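Local coordinates for glutathione S-transferase (Bombyx mori, PDB 5ZFG), which probably transfers glutathione to electrophilic compounds and takes part in metabolising the insecticide diazinon in the silkworm, at residues Asp10-Leu15 with Thr167-Ala172; Leu24-Glu29 with Gln72-Lys77; Ala159-Ile164 with Pro195-Ile200. All coordinates share one frame; numbering follows the deposited sequence. Where two conformers were deposited one is given.

Interaction 1 of 3, residues Asp10-Leu15 with Thr167-Ala172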
ATOM      1  N   ASP B  10      -8.625   3.284  18.954  1.00  8.74           N
ATOM      2  CA  ASP B  10      -9.735   3.488  18.035  1.00 13.93           C
ATOM      3  C   ASP B  10      -9.284   3.553  16.577  1.00 11.48           C
ATOM      4  O   ASP B  10     -10.038   4.029  15.722  1.00 16.15           O
ATOM      5  CB  ASP B  10     -10.505   4.755  18.419  1.00 13.48           C
ATOM      6  CG  ASP B  10      -9.637   6.010  18.409  1.00 23.74           C
ATOM      7  OD1 ASP B  10      -8.406   5.924  18.166  1.00 20.59           O
ATOM      8  OD2 ASP B  10     -10.199   7.099  18.650  1.00 25.85           O
ATOM      9  N   GLY B  11      -8.080   3.078  16.268  1.00 11.91           N
ATOM     10  CA  GLY B  11      -7.530   3.233  14.937  1.00  7.94           C
ATOM     11  C   GLY B  11      -7.521   1.946  14.142  1.00  6.93           C
ATOM     12  O   GLY B  11      -6.859   0.975  14.509  1.00  7.67           O
ATOM     13  N   PRO B  12      -8.246   1.916  13.026  1.00  8.27           N
ATOM     14  CA  PRO B  12      -8.386   0.671  12.248  1.00  6.22           C
ATOM     15  C   PRO B  12      -7.055   0.027  11.874  1.00  8.82           C
ATOM     16  O   PRO B  12      -6.951  -1.210  11.929  1.00  9.76           O
ATOM     17  CB  PRO B  12      -9.179   1.125  11.013  1.00 10.05           C
ATOM     18  CG  PRO B  12     -10.077   2.208  11.591  1.00  9.95           C
ATOM     19  CD  PRO B  12      -9.210   2.945  12.588  1.00 12.10           C
ATOM     20  N   PRO B  13      -6.005   0.790  11.508  1.00  8.11           N
ATOM     21  CA  PRO B  13      -4.729   0.115  11.184  1.00  8.87           C
ATOM     22  C   PRO B  13      -4.120  -0.608  12.380  1.00  7.51           C
ATOM     23  O   PRO B  13      -3.555  -1.709  12.238  1.00  6.10           O
ATOM     24  CB  PRO B  13      -3.835   1.268  10.695  1.00  8.70           C
ATOM     25  CG  PRO B  13      -4.777   2.319  10.248  1.00  8.89           C
ATOM     26  CD  PRO B  13      -5.905   2.245  11.253  1.00  8.09           C
ATOM     27  N   SER B  14      -4.239  -0.003  13.561  1.00  4.45           N
ATOM     28  CA  SER B  14      -3.796  -0.652  14.795  1.00  6.43           C
ATOM     29  C   SER B  14      -4.604  -1.920  15.066  1.00  6.44           C
ATOM     30  O   SER B  14      -4.035  -2.961  15.434  1.00  6.14           O
ATOM     31  CB  SER B  14      -3.932   0.318  15.978  1.00  7.63           C
ATOM     32  OG  SER B  14      -2.997   1.396  15.964  1.00  9.71           O
ATOM     33  N   LEU B  15      -5.941  -1.838  14.932  1.00  4.78           N
ATOM     34  CA  LEU B  15      -6.790  -2.994  15.201  1.00  6.03           C
ATOM     35  C   LEU B  15      -6.429  -4.152  14.294  1.00  7.67           C
ATOM     36  O   LEU B  15      -6.402  -5.306  14.731  1.00  6.74           O
ATOM     37  CB  LEU B  15      -8.269  -2.647  15.028  1.00  5.51           C
ATOM     38  CG  LEU B  15      -8.764  -1.391  15.771  1.00  7.28           C
ATOM     39  CD1 LEU B  15     -10.131  -0.970  15.242  1.00  9.67           C
ATOM     40  CD2 LEU B  15      -8.846  -1.654  17.263  1.00  7.96           C
ATOM     41  N   THR B 167     -14.916  -1.214   7.249  1.00  8.82           N
ATOM     42  CA  THR B 167     -16.369  -1.392   7.225  1.00  8.12           C
ATOM     43  C   THR B 167     -16.978  -1.174   8.605  1.00 10.58           C
ATOM     44  O   THR B 167     -18.107  -0.674   8.722  1.00 10.80           O
ATOM     45  CB  THR B 167     -16.701  -2.798   6.712  1.00 11.21           C
ATOM     46  OG1 THR B 167     -16.012  -3.030   5.463  1.00 11.09           O
ATOM     47  CG2 THR B 167     -18.210  -2.955   6.504  1.00 10.73           C
ATOM     48  N   MET B 168     -16.237  -1.531   9.652  1.00  9.65           N
ATOM     49  CA  MET B 168     -16.697  -1.304  11.017  1.00 12.58           C
ATOM     50  C   MET B 168     -17.008   0.166  11.265  1.00 12.25           C
ATOM     51  O   MET B 168     -17.946   0.482  12.011  1.00 12.81           O
ATOM     52  CB  MET B 168     -15.647  -1.831  12.005  1.00  8.70           C
ATOM     53  CG  MET B 168     -15.922  -1.456  13.480  1.00 11.71           C
ATOM     54  SD  MET B 168     -15.299   0.180  13.927  1.00 10.78           S
ATOM     55  CE  MET B 168     -13.542  -0.214  13.992  1.00 10.01           C
ATOM     56  N   THR B 169     -16.271   1.091  10.626  1.00  8.55           N
ATOM     57  CA  THR B 169     -16.547   2.501  10.864  1.00  9.35           C
ATOM     58  C   THR B 169     -17.864   2.934  10.230  1.00 10.89           C
ATOM     59  O   THR B 169     -18.461   3.915  10.687  1.00 11.02           O
ATOM     60  CB  THR B 169     -15.420   3.399  10.351  1.00 15.82           C
ATOM     61  OG1 THR B 169     -15.416   3.397   8.915  1.00 12.06           O
ATOM     62  CG2 THR B 169     -14.055   2.951  10.896  1.00 11.69           C
ATOM     63  N   LEU B 170     -18.332   2.229   9.198  1.00  9.82           N
ATOM     64  CA  LEU B 170     -19.675   2.487   8.698  1.00 11.21           C
ATOM     65  C   LEU B 170     -20.714   2.050   9.724  1.00 13.33           C
ATOM     66  O   LEU B 170     -21.667   2.787  10.012  1.00 15.85           O
ATOM     67  CB  LEU B 170     -19.897   1.776   7.360  1.00 14.26           C
ATOM     68  CG  LEU B 170     -19.034   2.320   6.214  1.00 14.05           C
ATOM     69  CD1 LEU B 170     -19.015   1.344   5.041  1.00 15.39           C
ATOM     70  CD2 LEU B 170     -19.517   3.704   5.754  1.00 16.92           C
ATOM     71  N   GLU B 171     -20.541   0.859  10.304  1.00 11.51           N
ATOM     72  CA  GLU B 171     -21.475   0.444  11.347  1.00 17.15           C
ATOM     73  C   GLU B 171     -21.456   1.415  12.523  1.00 15.29           C
ATOM     74  O   GLU B 171     -22.503   1.676  13.134  1.00 12.69           O
ATOM     75  CB  GLU B 171     -21.177  -0.978  11.835  1.00 16.57           C
ATOM     76  CG  GLU B 171     -22.228  -1.453  12.864  1.00 20.22           C
ATOM     77  CD  GLU B 171     -21.989  -2.855  13.420  1.00 28.06           C
ATOM     78  OE1 GLU B 171     -21.047  -3.552  12.987  1.00 19.24           O
ATOM     79  OE2 GLU B 171     -22.766  -3.264  14.311  1.00 23.73           O
ATOM     80  N   ALA B 172     -20.290   1.982  12.834  1.00 10.34           N
ATOM     81  CA  ALA B 172     -20.178   2.879  13.978  1.00 13.00           C
ATOM     82  C   ALA B 172     -21.060   4.106  13.831  1.00 16.19           C
ATOM     83  O   ALA B 172     -21.484   4.681  14.838  1.00 21.89           O
ATOM     84  CB  ALA B 172     -18.723   3.306  14.176  1.00 11.20           C
TER

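Interaction 2 of 3, residues Leu24-Glu29 with Gln72-Lys77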
ATOM      1  N   LEU B  24      -2.584 -15.306  14.777  1.00  9.92           N
ATOM      2  CA  LEU B  24      -1.373 -16.090  14.565  1.00 13.77           C
ATOM      3  C   LEU B  24      -0.771 -16.599  15.865  1.00 14.27           C
ATOM      4  O   LEU B  24       0.222 -17.340  15.821  1.00 13.28           O
ATOM      5  CB  LEU B  24      -0.335 -15.257  13.814  1.00 11.95           C
ATOM      6  CG  LEU B  24      -0.711 -14.982  12.354  1.00 16.30           C
ATOM      7  CD1 LEU B  24       0.373 -14.147  11.691  1.00 17.30           C
ATOM      8  CD2 LEU B  24      -0.909 -16.288  11.625  1.00 20.29           C
ATOM      9  N   GLU B  25      -1.344 -16.213  17.006  1.00 13.30           N
ATOM     10  CA  GLU B  25      -0.834 -16.599  18.319  1.00 13.74           C
ATOM     11  C   GLU B  25       0.608 -16.142  18.526  1.00 13.31           C
ATOM     12  O   GLU B  25       1.419 -16.852  19.115  1.00 15.27           O
ATOM     13  CB  GLU B  25      -0.959 -18.114  18.527  1.00 21.45           C
ATOM     14  CG  GLU B  25      -2.303 -18.665  18.090  1.00 24.00           C
ATOM     15  CD  GLU B  25      -2.519 -20.097  18.545  1.00 29.34           C
ATOM     16  OE1 GLU B  25      -2.197 -21.025  17.775  1.00 30.54           O
ATOM     17  OE2 GLU B  25      -2.989 -20.283  19.684  1.00 34.82           O
ATOM     18  N   VAL B  26       0.932 -14.945  18.046  1.00 12.33           N
ATOM     19  CA  VAL B  26       2.243 -14.345  18.254  1.00 10.87           C
ATOM     20  C   VAL B  26       2.142 -13.442  19.482  1.00 14.87           C
ATOM     21  O   VAL B  26       1.343 -12.488  19.469  1.00 15.96           O
ATOM     22  CB  VAL B  26       2.714 -13.559  17.021  1.00 10.12           C
ATOM     23  CG1 VAL B  26       4.008 -12.853  17.325  1.00  9.50           C
ATOM     24  CG2 VAL B  26       2.885 -14.490  15.816  1.00 14.82           C
ATOM     25  N   PRO B  27       2.871 -13.724  20.560  1.00 17.92           N
ATOM     26  CA  PRO B  27       2.739 -12.898  21.769  1.00 18.17           C
ATOM     27  C   PRO B  27       3.376 -11.530  21.575  1.00 15.96           C
ATOM     28  O   PRO B  27       4.403 -11.395  20.906  1.00 13.64           O
ATOM     29  CB  PRO B  27       3.475 -13.715  22.839  1.00 20.19           C
ATOM     30  CG  PRO B  27       3.542 -15.110  22.275  1.00 23.51           C
ATOM     31  CD  PRO B  27       3.723 -14.899  20.801  1.00 16.68           C
ATOM     32  N   PHE B  28       2.760 -10.507  22.165  1.00 16.26           N
ATOM     33  CA  PHE B  28       3.295  -9.155  22.041  1.00 13.13           C
ATOM     34  C   PHE B  28       2.868  -8.314  23.231  1.00 14.69           C
ATOM     35  O   PHE B  28       1.890  -8.621  23.920  1.00 21.24           O
ATOM     36  CB  PHE B  28       2.836  -8.482  20.737  1.00 13.48           C
ATOM     37  CG  PHE B  28       1.368  -8.193  20.688  1.00  9.49           C
ATOM     38  CD1 PHE B  28       0.880  -6.904  20.914  1.00 12.35           C
ATOM     39  CD2 PHE B  28       0.464  -9.204  20.402  1.00 13.41           C
ATOM     40  CE1 PHE B  28      -0.470  -6.648  20.853  1.00 12.79           C
ATOM     41  CE2 PHE B  28      -0.891  -8.951  20.351  1.00 13.19           C
ATOM     42  CZ  PHE B  28      -1.359  -7.664  20.579  1.00 17.66           C
ATOM     43  N   GLU B  29       3.618  -7.240  23.455  1.00 11.38           N
ATOM     44  CA  GLU B  29       3.265  -6.205  24.418  1.00 14.03           C
ATOM     45  C   GLU B  29       2.605  -5.049  23.675  1.00 14.07           C
ATOM     46  O   GLU B  29       3.131  -4.588  22.658  1.00 14.08           O
ATOM     47  CB  GLU B  29       4.499  -5.708  25.171  1.00 17.57           C
ATOM     48  CG  GLU B  29       4.233  -4.474  26.044  1.00 22.18           C
ATOM     49  CD  GLU B  29       5.453  -4.029  26.847  1.00 29.70           C
ATOM     50  OE1 GLU B  29       6.107  -4.894  27.463  1.00 35.36           O
ATOM     51  OE2 GLU B  29       5.750  -2.817  26.862  1.00 34.40           O
ATOM     52  N   GLN B  72       2.195  -8.141   6.685  1.00  3.99           N
ATOM     53  CA  GLN B  72       2.967  -9.063   5.850  1.00  5.35           C
ATOM     54  C   GLN B  72       4.169  -9.631   6.604  1.00  6.64           C
ATOM     55  O   GLN B  72       4.481 -10.829   6.491  1.00  6.56           O
ATOM     56  CB  GLN B  72       3.393  -8.334   4.574  1.00  4.31           C
ATOM     57  CG  GLN B  72       2.174  -7.987   3.700  1.00  5.66           C
ATOM     58  CD  GLN B  72       2.432  -6.880   2.694  1.00 13.32           C
ATOM     59  OE1 GLN B  72       3.229  -5.979   2.939  1.00  6.34           O
ATOM     60  NE2 GLN B  72       1.734  -6.939   1.553  1.00 11.72           N
ATOM     61  N   TYR B  73       4.821  -8.798   7.415  1.00  4.69           N
ATOM     62  CA  TYR B  73       6.038  -9.216   8.107  1.00  6.88           C
ATOM     63  C   TYR B  73       5.734 -10.234   9.197  1.00  7.31           C
ATOM     64  O   TYR B  73       6.442 -11.235   9.327  1.00  6.83           O
ATOM     65  CB  TYR B  73       6.734  -7.995   8.696  1.00  5.22           C
ATOM     66  CG  TYR B  73       7.837  -8.320   9.698  1.00  7.13           C
ATOM     67  CD1 TYR B  73       9.036  -8.866   9.271  1.00 10.00           C
ATOM     68  CD2 TYR B  73       7.662  -8.080  11.050  1.00 11.38           C
ATOM     69  CE1 TYR B  73      10.046  -9.163  10.169  1.00 10.47           C
ATOM     70  CE2 TYR B  73       8.666  -8.384  11.967  1.00 10.47           C
ATOM     71  CZ  TYR B  73       9.855  -8.921  11.510  1.00 10.55           C
ATOM     72  OH  TYR B  73      10.872  -9.210  12.397  1.00 16.66           O
ATOM     73  N   ILE B  74       4.673 -10.003   9.972  1.00  6.59           N
ATOM     74  CA  ILE B  74       4.323 -10.938  11.038  1.00  7.41           C
ATOM     75  C   ILE B  74       4.076 -12.333  10.467  1.00 11.53           C
ATOM     76  O   ILE B  74       4.517 -13.347  11.034  1.00  8.80           O
ATOM     77  CB  ILE B  74       3.105 -10.405  11.821  1.00  7.24           C
ATOM     78  CG1 ILE B  74       3.505  -9.193  12.657  1.00 10.23           C
ATOM     79  CG2 ILE B  74       2.521 -11.510  12.698  1.00 14.18           C
ATOM     80  CD1 ILE B  74       4.919  -9.199  13.128  1.00 19.99           C
ATOM     81  N   CYS B  75       3.419 -12.410   9.306  1.00  8.11           N
ATOM     82  CA  CYS B  75       3.185 -13.702   8.662  1.00  7.61           C
ATOM     83  C   CYS B  75       4.472 -14.287   8.092  1.00 11.65           C
ATOM     84  O   CYS B  75       4.794 -15.454   8.347  1.00 11.03           O
ATOM     85  CB  CYS B  75       2.131 -13.567   7.563  1.00  7.47           C
ATOM     86  SG  CYS B  75       0.514 -13.058   8.142  1.00  9.34           S
ATOM     87  N   ASP B  76       5.217 -13.490   7.313  1.00  8.48           N
ATOM     88  CA  ASP B  76       6.458 -13.972   6.690  1.00 11.13           C
ATOM     89  C   ASP B  76       7.461 -14.461   7.728  1.00  8.39           C
ATOM     90  O   ASP B  76       8.158 -15.457   7.508  1.00 11.96           O
ATOM     91  CB  ASP B  76       7.121 -12.867   5.858  1.00  9.78           C
ATOM     92  CG  ASP B  76       6.330 -12.494   4.605  1.00  9.06           C
ATOM     93  OD1 ASP B  76       5.454 -13.274   4.180  1.00 10.80           O
ATOM     94  OD2 ASP B  76       6.616 -11.407   4.045  1.00  9.51           O
ATOM     95  N   LYS B  77       7.574 -13.758   8.851  1.00  9.34           N
ATOM     96  CA  LYS B  77       8.602 -14.080   9.834  0.54 11.33           C
ATOM     97  C   LYS B  77       8.166 -15.213  10.757  1.00 13.37           C
ATOM     98  O   LYS B  77       8.928 -16.153  11.001  1.00 14.02           O
ATOM     99  CB  LYS B  77       8.952 -12.828  10.643  0.54 11.18           C
ATOM    100  CG  LYS B  77       9.888 -13.084  11.812  0.54 13.26           C
ATOM    101  CD  LYS B  77      11.308 -13.311  11.341  0.54 13.17           C
ATOM    102  CE  LYS B  77      12.279 -13.227  12.511  0.54 24.05           C
ATOM    103  NZ  LYS B  77      13.512 -14.020  12.253  0.54 24.26           N
TER

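Interaction 3 of 3, residues Ala159-Ile164 with Pro195-Ile200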
ATOM      1  N   ALA B 159      -5.736  -9.921   4.399  1.00  4.92           N
ATOM      2  CA  ALA B 159      -6.470  -8.924   3.624  1.00  5.34           C
ATOM      3  C   ALA B 159      -7.812  -8.592   4.266  1.00  7.85           C
ATOM      4  O   ALA B 159      -8.339  -7.489   4.071  1.00  5.73           O
ATOM      5  CB  ALA B 159      -6.676  -9.424   2.192  1.00  8.33           C
ATOM      6  N   ASP B 160      -8.370  -9.516   5.052  1.00  9.11           N
ATOM      7  CA  ASP B 160      -9.690  -9.281   5.626  1.00  8.36           C
ATOM      8  C   ASP B 160      -9.671  -8.203   6.708  1.00  6.58           C
ATOM      9  O   ASP B 160     -10.595  -7.389   6.774  1.00  8.73           O
ATOM     10  CB  ASP B 160     -10.246 -10.580   6.193  1.00  8.74           C
ATOM     11  CG  ASP B 160     -10.682 -11.513   5.110  1.00  6.37           C
ATOM     12  OD1 ASP B 160     -11.712 -11.197   4.471  1.00 11.95           O
ATOM     13  OD2 ASP B 160      -9.971 -12.515   4.861  1.00 10.61           O
ATOM     14  N   PHE B 161      -8.648  -8.191   7.566  1.00  6.92           N
ATOM     15  CA  PHE B 161      -8.683  -7.315   8.738  1.00  4.53           C
ATOM     16  C   PHE B 161      -8.786  -5.843   8.376  1.00  8.93           C
ATOM     17  O   PHE B 161      -9.661  -5.161   8.937  1.00  6.65           O
ATOM     18  CB  PHE B 161      -7.479  -7.563   9.661  1.00  5.56           C
ATOM     19  CG  PHE B 161      -7.346  -8.980  10.119  1.00  6.56           C
ATOM     20  CD1 PHE B 161      -8.424  -9.648  10.697  1.00  7.30           C
ATOM     21  CD2 PHE B 161      -6.141  -9.656   9.956  1.00  8.94           C
ATOM     22  CE1 PHE B 161      -8.297 -10.981  11.093  1.00  8.03           C
ATOM     23  CE2 PHE B 161      -5.998 -10.980  10.365  1.00  7.82           C
ATOM     24  CZ  PHE B 161      -7.086 -11.643  10.932  1.00  9.55           C
ATOM     25  N   PRO B 162      -7.966  -5.283   7.471  1.00  7.12           N
ATOM     26  CA  PRO B 162      -8.136  -3.857   7.167  1.00  7.73           C
ATOM     27  C   PRO B 162      -9.501  -3.558   6.578  1.00  4.59           C
ATOM     28  O   PRO B 162     -10.101  -2.532   6.931  1.00  7.55           O
ATOM     29  CB  PRO B 162      -6.977  -3.564   6.187  1.00  7.33           C
ATOM     30  CG  PRO B 162      -5.944  -4.636   6.515  1.00  8.96           C
ATOM     31  CD  PRO B 162      -6.787  -5.842   6.789  1.00  7.13           C
ATOM     32  N   LEU B 163     -10.030  -4.442   5.720  1.00  5.95           N
ATOM     33  CA  LEU B 163     -11.345  -4.169   5.147  1.00  6.30           C
ATOM     34  C   LEU B 163     -12.441  -4.298   6.201  1.00  6.80           C
ATOM     35  O   LEU B 163     -13.399  -3.516   6.202  1.00  9.64           O
ATOM     36  CB  LEU B 163     -11.612  -5.105   3.967  1.00  7.13           C
ATOM     37  CG  LEU B 163     -10.624  -4.951   2.784  1.00  4.33           C
ATOM     38  CD1 LEU B 163     -10.690  -6.150   1.837  1.00  7.04           C
ATOM     39  CD2 LEU B 163     -10.929  -3.648   2.047  1.00  8.55           C
ATOM     40  N   ILE B 164     -12.302  -5.263   7.117  1.00  6.00           N
ATOM     41  CA  ILE B 164     -13.284  -5.397   8.196  1.00  9.38           C
ATOM     42  C   ILE B 164     -13.332  -4.116   9.017  1.00  5.83           C
ATOM     43  O   ILE B 164     -14.399  -3.552   9.281  1.00  6.37           O
ATOM     44  CB  ILE B 164     -12.956  -6.608   9.088  1.00  6.00           C
ATOM     45  CG1 ILE B 164     -13.380  -7.922   8.409  1.00  8.90           C
ATOM     46  CG2 ILE B 164     -13.627  -6.413  10.468  1.00  8.82           C
ATOM     47  CD1 ILE B 164     -14.890  -8.093   8.296  1.00 10.81           C
ATOM     48  N   PRO B 195     -15.350 -14.552  16.838  1.00 17.02           N
ATOM     49  CA  PRO B 195     -15.815 -13.572  17.837  1.00 15.61           C
ATOM     50  C   PRO B 195     -14.696 -12.936  18.646  1.00 10.92           C
ATOM     51  O   PRO B 195     -14.830 -11.777  19.055  1.00 13.58           O
ATOM     52  CB  PRO B 195     -16.760 -14.402  18.727  1.00 21.33           C
ATOM     53  CG  PRO B 195     -16.311 -15.814  18.551  1.00 21.32           C
ATOM     54  CD  PRO B 195     -15.857 -15.910  17.113  1.00 20.21           C
ATOM     55  N   ASP B 196     -13.619 -13.674  18.930  1.00 16.80           N
ATOM     56  CA  ASP B 196     -12.485 -13.099  19.649  0.52 17.15           C
ATOM     57  C   ASP B 196     -11.837 -11.970  18.852  1.00 16.84           C
ATOM     58  O   ASP B 196     -11.489 -10.921  19.408  1.00 14.49           O
ATOM     59  CB  ASP B 196     -11.457 -14.191  19.950  0.52 19.15           C
ATOM     60  CG  ASP B 196     -10.953 -14.891  18.684  0.52 18.65           C
ATOM     61  OD1 ASP B 196     -11.784 -15.224  17.803  0.52 18.43           O
ATOM     62  OD2 ASP B 196      -9.723 -15.098  18.567  0.52 23.10           O
ATOM     63  N   LEU B 197     -11.674 -12.166  17.548  1.00 11.70           N
ATOM     64  CA  LEU B 197     -11.101 -11.116  16.707  1.00 13.93           C
ATOM     65  C   LEU B 197     -12.056  -9.941  16.570  1.00 15.42           C
ATOM     66  O   LEU B 197     -11.636  -8.774  16.626  1.00 13.13           O
ATOM     67  CB  LEU B 197     -10.757 -11.694  15.341  1.00  9.92           C
ATOM     68  CG  LEU B 197      -9.777 -12.876  15.364  1.00 10.28           C
ATOM     69  CD1 LEU B 197      -9.390 -13.289  13.934  1.00 10.88           C
ATOM     70  CD2 LEU B 197      -8.535 -12.545  16.214  1.00 10.25           C
ATOM     71  N   TRP B 198     -13.347 -10.221  16.403  1.00 11.97           N
ATOM     72  CA  TRP B 198     -14.312  -9.135  16.296  1.00 13.52           C
ATOM     73  C   TRP B 198     -14.362  -8.317  17.582  1.00 16.01           C
ATOM     74  O   TRP B 198     -14.588  -7.105  17.534  1.00 11.20           O
ATOM     75  CB  TRP B 198     -15.709  -9.670  15.928  1.00 14.71           C
ATOM     76  CG  TRP B 198     -16.721  -8.593  16.104  1.00 12.91           C
ATOM     77  CD1 TRP B 198     -17.654  -8.493  17.100  1.00 21.69           C
ATOM     78  CD2 TRP B 198     -16.834  -7.391  15.329  1.00 15.57           C
ATOM     79  NE1 TRP B 198     -18.359  -7.319  16.972  1.00 18.56           N
ATOM     80  CE2 TRP B 198     -17.876  -6.626  15.892  1.00 20.78           C
ATOM     81  CE3 TRP B 198     -16.164  -6.896  14.204  1.00 13.84           C
ATOM     82  CZ2 TRP B 198     -18.265  -5.395  15.369  1.00 21.24           C
ATOM     83  CZ3 TRP B 198     -16.554  -5.672  13.686  1.00 16.32           C
ATOM     84  CH2 TRP B 198     -17.589  -4.935  14.270  1.00 19.82           C
ATOM     85  N   LYS B 199     -14.100  -8.943  18.740  1.00 13.74           N
ATOM     86  CA  LYS B 199     -14.070  -8.183  19.991  1.00 14.62           C
ATOM     87  C   LYS B 199     -13.098  -7.015  19.922  1.00 11.88           C
ATOM     88  O   LYS B 199     -13.340  -5.972  20.537  1.00 11.63           O
ATOM     89  CB  LYS B 199     -13.679  -9.088  21.161  1.00 20.50           C
ATOM     90  CG  LYS B 199     -14.843  -9.629  21.964  1.00 34.47           C
ATOM     91  CD  LYS B 199     -14.358 -10.154  23.310  1.00 39.22           C
ATOM     92  CE  LYS B 199     -15.519 -10.564  24.202  1.00 45.07           C
ATOM     93  NZ  LYS B 199     -15.935 -11.962  23.901  1.00 42.41           N
ATOM     94  N   ILE B 200     -11.981  -7.187  19.211  1.00 11.82           N
ATOM     95  CA  ILE B 200     -11.012  -6.106  19.036  1.00  9.24           C
ATOM     96  C   ILE B 200     -11.636  -4.960  18.239  1.00  7.21           C
ATOM     97  O   ILE B 200     -11.515  -3.786  18.609  1.00  9.85           O
ATOM     98  CB  ILE B 200      -9.734  -6.651  18.365  1.00  7.09           C
ATOM     99  CG1 ILE B 200      -9.029  -7.651  19.289  1.00  8.95           C
ATOM    100  CG2 ILE B 200      -8.774  -5.505  18.006  1.00  9.34           C
ATOM    101  CD1 ILE B 200      -7.910  -8.440  18.619  1.00  9.52           C
TER

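Interaction 1 of 3, residues Asp10-Leu15 with Thr167-Ala172
L15 and M168 make the tightest part of this contact: the leucine CD1 methyl meets the methionine CE methyl at 3.7 Å, the two side chains crossing at about a right angle. M168 reaches this far because CG stands anti to the backbone N (chi1 171°) and the chain then bends twice, at chi2 (-85°) and chi3 (-74°), so that CE turns toward L15. The second pair is looser. The pyrrolidine CG of P12 lies 4.1 Å from CG2 of T169, again with the side chains crossed nearly perpendicular. T169 gives only its methyl to the proline; its OG1 is hydrogen-bonded to S166 O, one turn back in its own helix, and to T114 OG1 of helix 89-114. The contact joins the first helix of the thioredoxin-like N-terminal domain, 12-23, to helix 160-172 of the all-helical C-terminal domain, and so belongs to the interdomain interface of the glutathione transferase fold. G11 is the N-cap residue of helix 12-23, and its O accepts the backbone N of L15 at 3.0 Å. P12 and L15, three residues apart on the first turn, both face helix 160-172. Y107 lies against P12, A204 against L15, M205 against M168 and I110 against T169. Around the pairs the partly exposed residues D10, P13 and E171 look to other partners: D10 lies against E207, P13 against Y107, and E171 OE1 is held by a salt bridge to K191 NZ and a hydrogen bond to Y187 OH.

Interaction 2 of 3, residues Leu24-Glu29 with Gln72-Lys77
L24 reaches helix 67-78 through a single methyl: its CD1 sits 3.5 Å from I74 CG2 and 3.7 Å from C75 SG, bridging two successive residues of that helix. The setting is the thioredoxin fold of the N-terminal domain. Residues 24-29 form the link between helix 12-23 and strand 29-32 in the beta-alpha-beta unit, whose two strands run parallel, and helix 67-78 follows the antiparallel hairpin 56-65. V26 adds a looser touch, its CG2 4.3 Å from the same I74 CG2, so that one isoleucine methyl serves both loop residues. That methyl is placed by the I74 side chain, in which CG2 stands anti to the backbone N while CG1 lies beside it. Between L24 and V26, the Schellman motif at the end of helix 12-23 turns the chain at E25, which takes a positive phi (59°). The turn leaves both neighbours of E25 directed at helix 67-78. In the next shell L21 lies against both V26 and I74, L3 backs V26, L57 backs I74, L84 covers L24, and I158 reaches C75 from the C-terminal domain. Farther round helix 67-78, Q72, Y73, D76 and K77 pack on the second subunit, against N96, A93, R92 and P89 of that chain respectively, and D76 OD1 also forms a salt bridge with R92 NH2 of its own chain. The Y73 ring meets F62 edge-to-face, while Y73 OH is hydrogen-bonded to D59 OD2.

Interaction 3 of 3, residues Ala159-Ile164 with Pro195-Ile200
F161 and I164 of helix 160-172 meet L197 and W198 of helix 195-208 in two apolar pairs, made by residues three apart on the first helix and adjacent on the second. Leading into the first helix, A159 packs on R98 and A152. D160 is buried and turned to other partners: OD1 accepts both A151 N and W186 NE1, and OD2 accepts T157 N. Three N-H groups around this carboxylate would favour its ionised form and tie the beginning of the segment to the preceding loop and to helix 181-193. F161 makes the closer pair. The first bond of its side chain does not point at helix 195-208, but with CG anti to the carbonyl carbon (chi1 -56°) the ring swings over until CE1 lies 3.8 Å from L197 CD1. CZ of F161 follows at 4.1 Å from that methyl, so L197 meets the CE1–CZ side of the ring obliquely. P162 and L163 turn to N102 of helix 89-114. I164 then resumes the contact: its CG2 lies 4.4 Å from W198 CZ3, at the edge of the indole and near the ring plane. The other end of that indole is held through NE1, hydrogen-bonded to E202 OE2 one turn on. This is helix-to-helix packing in the core of the glutathione transferase C-terminal domain. Helix 12-23 of the thioredoxin-like domain borders the F161–L197 pair through S16, Q19 and V22, Q19 NE2 also bonding L197 O; helix 181-193 borders I164 through W186 and F190, and helix 89-114 packs against L163 through Y106.

In the fold
All three contacts are buried and apolar, without a hydrogen bond across them, but they lie in different parts of the fold. Interactions 1 and 3 share helix 160-172 near the centre of the molecule, their centres about 9 Å apart, and they touch: M168 CG packs on W198 CH2 at 3.9 Å. Interaction 1 crosses between the two domains with methyl and ring-methylene groups, whereas interaction 3 stays within the C-terminal domain and adds aromatic rings. Interaction 2 lies within the N-terminal domain, farther from the chain centre, includes a cysteine sulfur, and touches neither of the others. Of the three, it alone has segments in contact with the second subunit.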